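PDB 2QEN: walker-Type ATPase from Pyrococcus abyssi, which is of unknown cellular function but binds ADP and a magnesium ion in the manner of a P-loop ATPase. Local coordinates for residues L277-I291 / R316-I330. The protein carries 1 engineered substitution. Sequence-based numbering, arbitrary orientation.
Sequences LRRRSPRYVDILRAI and RLYALLENLKKMNWI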
# COMPACT_ATOMS: atom_id res chain seq x y z
N LEU A 277 12.20 -10.69 5.81
CA LEU A 277 11.89 -10.92 7.22
C LEU A 277 12.89 -11.84 7.92
O LEU A 277 13.28 -11.57 9.05
CB LEU A 277 10.48 -11.52 7.38
CG LEU A 277 9.26 -10.65 7.67
CD1 LEU A 277 8.05 -11.55 7.90
CD2 LEU A 277 9.49 -9.76 8.88
N ARG A 278 13.28 -12.92 7.24
CA ARG A 278 14.17 -13.93 7.79
C ARG A 278 15.53 -13.33 8.15
O ARG A 278 16.15 -13.74 9.12
CB ARG A 278 14.34 -15.09 6.80
CG ARG A 278 15.03 -16.35 7.36
CD ARG A 278 16.23 -16.73 6.47
NE ARG A 278 15.99 -16.39 5.06
CZ ARG A 278 16.93 -16.05 4.18
NH1 ARG A 278 18.21 -16.00 4.54
NH2 ARG A 278 16.58 -15.77 2.93
N ARG A 279 15.98 -12.36 7.37
CA ARG A 279 17.24 -11.66 7.67
C ARG A 279 17.21 -10.94 9.02
O ARG A 279 18.15 -11.06 9.82
CB ARG A 279 17.63 -10.73 6.53
CG ARG A 279 18.66 -11.34 5.58
CD ARG A 279 18.04 -12.29 4.57
NE ARG A 279 18.21 -11.84 3.19
CZ ARG A 279 19.17 -12.26 2.38
NH1 ARG A 279 20.06 -13.15 2.80
NH2 ARG A 279 19.26 -11.79 1.14
N ARG A 280 16.11 -10.23 9.29
CA ARG A 280 15.89 -9.54 10.56
C ARG A 280 15.88 -10.53 11.72
O ARG A 280 16.66 -10.39 12.67
CB ARG A 280 14.57 -8.76 10.53
CG ARG A 280 14.59 -7.55 9.62
CD ARG A 280 13.21 -6.90 9.50
NE ARG A 280 12.57 -6.69 10.81
CZ ARG A 280 11.69 -5.72 11.07
NH1 ARG A 280 11.33 -4.86 10.11
NH2 ARG A 280 11.17 -5.60 12.29
N SER A 281 15.00 -11.52 11.64
CA SER A 281 14.99 -12.62 12.58
C SER A 281 14.33 -13.83 11.93
O SER A 281 13.23 -13.72 11.39
CB SER A 281 14.25 -12.23 13.86
OG SER A 281 14.09 -13.34 14.72
N PRO A 282 15.00 -15.01 11.99
CA PRO A 282 14.39 -16.26 11.51
C PRO A 282 13.08 -16.55 12.23
O PRO A 282 12.17 -17.17 11.67
CB PRO A 282 15.43 -17.32 11.88
CG PRO A 282 16.72 -16.57 12.01
CD PRO A 282 16.36 -15.22 12.52
N ARG A 283 13.00 -16.10 13.48
CA ARG A 283 11.81 -16.20 14.32
C ARG A 283 10.51 -15.72 13.66
O ARG A 283 9.48 -16.38 13.78
CB ARG A 283 12.03 -15.46 15.64
CG ARG A 283 12.27 -16.35 16.86
CD ARG A 283 12.84 -17.71 16.52
NE ARG A 283 14.28 -17.64 16.56
CZ ARG A 283 15.11 -18.28 15.74
NH1 ARG A 283 14.66 -19.07 14.78
NH2 ARG A 283 16.40 -18.10 15.90
N TYR A 284 10.56 -14.58 12.97
CA TYR A 284 9.37 -14.04 12.27
C TYR A 284 8.71 -15.07 11.37
O TYR A 284 7.50 -15.23 11.43
CB TYR A 284 9.73 -12.81 11.43
CG TYR A 284 9.94 -11.53 12.20
CD1 TYR A 284 8.99 -11.07 13.11
CD2 TYR A 284 11.08 -10.75 11.98
CE1 TYR A 284 9.18 -9.87 13.81
CE2 TYR A 284 11.28 -9.56 12.66
CZ TYR A 284 10.33 -9.13 13.58
OH TYR A 284 10.53 -7.95 14.27
N VAL A 285 9.50 -15.74 10.54
CA VAL A 285 8.97 -16.73 9.60
C VAL A 285 8.48 -18.00 10.30
O VAL A 285 7.47 -18.59 9.89
CB VAL A 285 9.98 -17.07 8.49
CG1 VAL A 285 9.35 -17.99 7.46
CG2 VAL A 285 10.46 -15.80 7.82
N ASP A 286 9.20 -18.40 11.35
CA ASP A 286 8.80 -19.51 12.22
C ASP A 286 7.42 -19.26 12.84
O ASP A 286 6.59 -20.17 12.89
CB ASP A 286 9.83 -19.72 13.34
CG ASP A 286 11.12 -20.41 12.85
OD1 ASP A 286 11.20 -20.88 11.69
OD2 ASP A 286 12.07 -20.50 13.66
N ILE A 287 7.19 -18.04 13.32
CA ILE A 287 5.93 -17.66 13.96
C ILE A 287 4.79 -17.66 12.93
O ILE A 287 3.70 -18.16 13.19
CB ILE A 287 6.05 -16.30 14.68
CG1 ILE A 287 7.01 -16.40 15.87
CG2 ILE A 287 4.68 -15.79 15.13
CD1 ILE A 287 7.35 -15.05 16.55
N LEU A 288 5.08 -17.10 11.76
CA LEU A 288 4.17 -17.05 10.62
C LEU A 288 3.75 -18.44 10.17
O LEU A 288 2.56 -18.72 10.02
CB LEU A 288 4.85 -16.28 9.49
CG LEU A 288 4.40 -14.85 9.13
CD1 LEU A 288 3.55 -14.15 10.17
CD2 LEU A 288 5.52 -13.96 8.64
N ARG A 289 4.72 -19.33 9.97
CA ARG A 289 4.40 -20.70 9.60
C ARG A 289 3.54 -21.41 10.66
O ARG A 289 2.53 -22.04 10.32
CB ARG A 289 5.65 -21.49 9.26
CG ARG A 289 5.33 -22.78 8.53
CD ARG A 289 6.56 -23.36 7.87
NE ARG A 289 6.84 -22.74 6.57
CZ ARG A 289 7.92 -22.00 6.31
NH1 ARG A 289 8.83 -21.77 7.25
NH2 ARG A 289 8.09 -21.50 5.09
N ALA A 290 3.91 -21.27 11.94
CA ALA A 290 3.13 -21.81 13.04
C ALA A 290 1.64 -21.40 12.98
O ALA A 290 0.76 -22.26 13.04
CB ALA A 290 3.76 -21.39 14.41
N ILE A 291 1.39 -20.10 12.87
CA ILE A 291 0.03 -19.54 12.75
C ILE A 291 -0.73 -20.13 11.55
O ILE A 291 -1.85 -20.60 11.70
CB ILE A 291 0.04 -17.98 12.70
CG1 ILE A 291 0.61 -17.43 14.02
CG2 ILE A 291 -1.38 -17.39 12.40
CD1 ILE A 291 0.91 -15.94 14.03
N ARG A 316 10.14 -11.28 24.31
CA ARG A 316 10.52 -11.36 22.88
C ARG A 316 9.35 -11.75 21.99
O ARG A 316 9.09 -11.10 20.97
CB ARG A 316 11.66 -12.36 22.67
CG ARG A 316 12.93 -11.75 22.15
CD ARG A 316 12.82 -11.35 20.67
NE ARG A 316 13.47 -12.32 19.79
CZ ARG A 316 14.04 -12.01 18.62
NH1 ARG A 316 14.07 -10.75 18.19
NH2 ARG A 316 14.62 -12.96 17.89
N LEU A 317 8.65 -12.81 22.39
CA LEU A 317 7.48 -13.26 21.65
C LEU A 317 6.45 -12.14 21.47
O LEU A 317 5.88 -11.98 20.40
CB LEU A 317 6.84 -14.51 22.29
CG LEU A 317 5.62 -15.05 21.49
CD1 LEU A 317 6.01 -15.40 20.06
CD2 LEU A 317 4.94 -16.23 22.20
N TYR A 318 6.23 -11.36 22.53
CA TYR A 318 5.28 -10.25 22.50
C TYR A 318 5.71 -9.21 21.47
O TYR A 318 4.89 -8.74 20.66
CB TYR A 318 5.10 -9.61 23.89
CG TYR A 318 4.15 -8.43 23.87
CD1 TYR A 318 2.77 -8.61 24.05
CD2 TYR A 318 4.62 -7.13 23.66
CE1 TYR A 318 1.88 -7.52 24.03
CE2 TYR A 318 3.74 -6.04 23.63
CZ TYR A 318 2.37 -6.24 23.81
OH TYR A 318 1.50 -5.16 23.79
N ALA A 319 7.00 -8.85 21.51
CA ALA A 319 7.57 -7.87 20.57
C ALA A 319 7.47 -8.37 19.12
O ALA A 319 7.03 -7.63 18.24
CB ALA A 319 9.00 -7.54 20.96
N LEU A 320 7.85 -9.62 18.90
CA LEU A 320 7.79 -10.23 17.57
C LEU A 320 6.37 -10.21 16.97
O LEU A 320 6.19 -9.84 15.81
CB LEU A 320 8.33 -11.68 17.59
CG LEU A 320 9.83 -11.86 17.88
CD1 LEU A 320 10.20 -13.29 18.24
CD2 LEU A 320 10.71 -11.35 16.75
N LEU A 321 5.39 -10.61 17.77
CA LEU A 321 3.99 -10.65 17.34
C LEU A 321 3.43 -9.24 17.09
O LEU A 321 2.71 -9.01 16.10
CB LEU A 321 3.14 -11.39 18.36
CG LEU A 321 3.17 -12.92 18.31
CD1 LEU A 321 2.58 -13.45 19.62
CD2 LEU A 321 2.41 -13.46 17.08
N GLU A 322 3.78 -8.30 17.96
CA GLU A 322 3.40 -6.89 17.78
C GLU A 322 3.96 -6.30 16.48
O GLU A 322 3.24 -5.60 15.77
CB GLU A 322 3.82 -6.06 18.99
CG GLU A 322 2.76 -5.95 20.13
CD GLU A 322 1.70 -7.08 20.18
OE1 GLU A 322 1.99 -8.23 20.61
OE2 GLU A 322 0.54 -6.77 19.82
N ASN A 323 5.23 -6.57 16.19
CA ASN A 323 5.85 -6.15 14.93
C ASN A 323 5.17 -6.72 13.67
O ASN A 323 4.92 -6.01 12.71
CB ASN A 323 7.34 -6.51 14.93
CG ASN A 323 8.16 -5.62 15.85
OD1 ASN A 323 9.34 -5.89 16.10
ND2 ASN A 323 7.55 -4.54 16.35
N LEU A 324 4.90 -8.02 13.71
CA LEU A 324 4.16 -8.73 12.67
C LEU A 324 2.78 -8.12 12.40
O LEU A 324 2.35 -8.03 11.24
CB LEU A 324 4.01 -10.20 13.09
CG LEU A 324 4.79 -11.32 12.38
CD1 LEU A 324 5.95 -10.89 11.41
CD2 LEU A 324 5.19 -12.44 13.35
N LYS A 325 2.10 -7.70 13.46
CA LYS A 325 0.84 -6.97 13.36
C LYS A 325 0.99 -5.57 12.72
O LYS A 325 0.18 -5.18 11.86
CB LYS A 325 0.20 -6.82 14.75
CG LYS A 325 -0.38 -8.12 15.33
CD LYS A 325 -0.55 -8.04 16.86
CE LYS A 325 -1.77 -7.23 17.28
NZ LYS A 325 -1.95 -7.14 18.78
N LYS A 326 2.02 -4.84 13.15
CA LYS A 326 2.34 -3.50 12.64
C LYS A 326 2.77 -3.52 11.17
O LYS A 326 2.55 -2.56 10.43
CB LYS A 326 3.47 -2.86 13.45
CG LYS A 326 3.11 -2.44 14.88
CD LYS A 326 4.36 -1.91 15.59
CE LYS A 326 4.12 -1.63 17.08
NZ LYS A 326 3.76 -0.21 17.28
N MET A 327 3.41 -4.62 10.78
CA MET A 327 3.78 -4.86 9.39
C MET A 327 2.58 -5.39 8.61
O MET A 327 2.66 -5.56 7.40
CB MET A 327 4.94 -5.87 9.32
CG MET A 327 6.35 -5.27 9.37
SD MET A 327 7.59 -6.58 9.62
CE MET A 327 8.77 -6.21 8.36
N ASN A 328 1.49 -5.71 9.31
CA ASN A 328 0.27 -6.26 8.71
C ASN A 328 0.42 -7.66 8.08
O ASN A 328 -0.34 -8.02 7.15
CB ASN A 328 -0.29 -5.28 7.68
CG ASN A 328 -1.76 -4.97 7.90
OD1 ASN A 328 -2.42 -5.57 8.75
ND2 ASN A 328 -2.28 -4.02 7.13
N TRP A 329 1.37 -8.46 8.56
CA TRP A 329 1.44 -9.88 8.16
C TRP A 329 0.27 -10.61 8.80
O TRP A 329 -0.29 -11.55 8.23
CB TRP A 329 2.75 -10.55 8.58
CG TRP A 329 3.91 -10.18 7.68
CD1 TRP A 329 4.81 -9.19 7.89
CD2 TRP A 329 4.26 -10.79 6.43
NE1 TRP A 329 5.71 -9.15 6.85
CE2 TRP A 329 5.40 -10.12 5.94
CE3 TRP A 329 3.74 -11.85 5.69
CZ2 TRP A 329 6.03 -10.46 4.74
CZ3 TRP A 329 4.35 -12.20 4.48
CH2 TRP A 329 5.49 -11.50 4.03
N ILE A 330 -0.12 -10.09 9.96
CA ILE A 330 -1.01 -10.78 10.87
C ILE A 330 -2.08 -9.85 11.47
O ILE A 330 -1.84 -8.67 11.68
CB ILE A 330 -0.15 -11.47 11.98
CG1 ILE A 330 -0.24 -12.96 11.86
CG2 ILE A 330 -0.36 -10.96 13.39
CD1 ILE A 330 0.88 -13.44 11.12
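Ile287 and Leu324 interlock, knobs-into-holes, where helices 282-291 and 316-326 cross at -77° in what is probably a winged helix-turn-helix domain. Ile287 enters a hole formed by Leu317, Leu320, Leu321 and Leu324. With CG1 anti to the carbonyl carbon (chi1 -66°), it sends CD1 to 3.7 Å from Leu320 CB, while CG2 meets the CD2 methyls of Leu321 and Leu324. In return, Leu324 fits among Tyr284, Ile287, Leu288 and Leu277, from the end of helix 255-280, its CD1 lying 3.5 Å from Tyr284 CD1. Leu305 of helix 298-307 also packs on Ile287.

Two leucine methyls make CH-pi contacts. Leu320 CD2 stands over a face of the Tyr284 ring, 4.0 Å from its centroid, and Leu277 CD1 lies over the five-membered ring of Trp329, whose side chain is about 6 Å from that of Arg41, an ADP-binding residue.

One polar cluster centres on the Tyr284 hydroxyl. It gives a weak hydrogen bond to Asn323 OD1 (3.0 Å) and accepts one from Arg280 NH2. A phenylalanine in its place would probably leave Asn323 OD1 and the Arg280 guanidinium without the hydroxyl that joins them. Met327 SD lies over one face of that guanidinium. Farther along, Ser281 OG caps helix 282-291 by accepting weakly from Arg283 N, and also takes a weak bond from Arg316 NH2 at 3.2 Å, bent to 124° at the hydrogen.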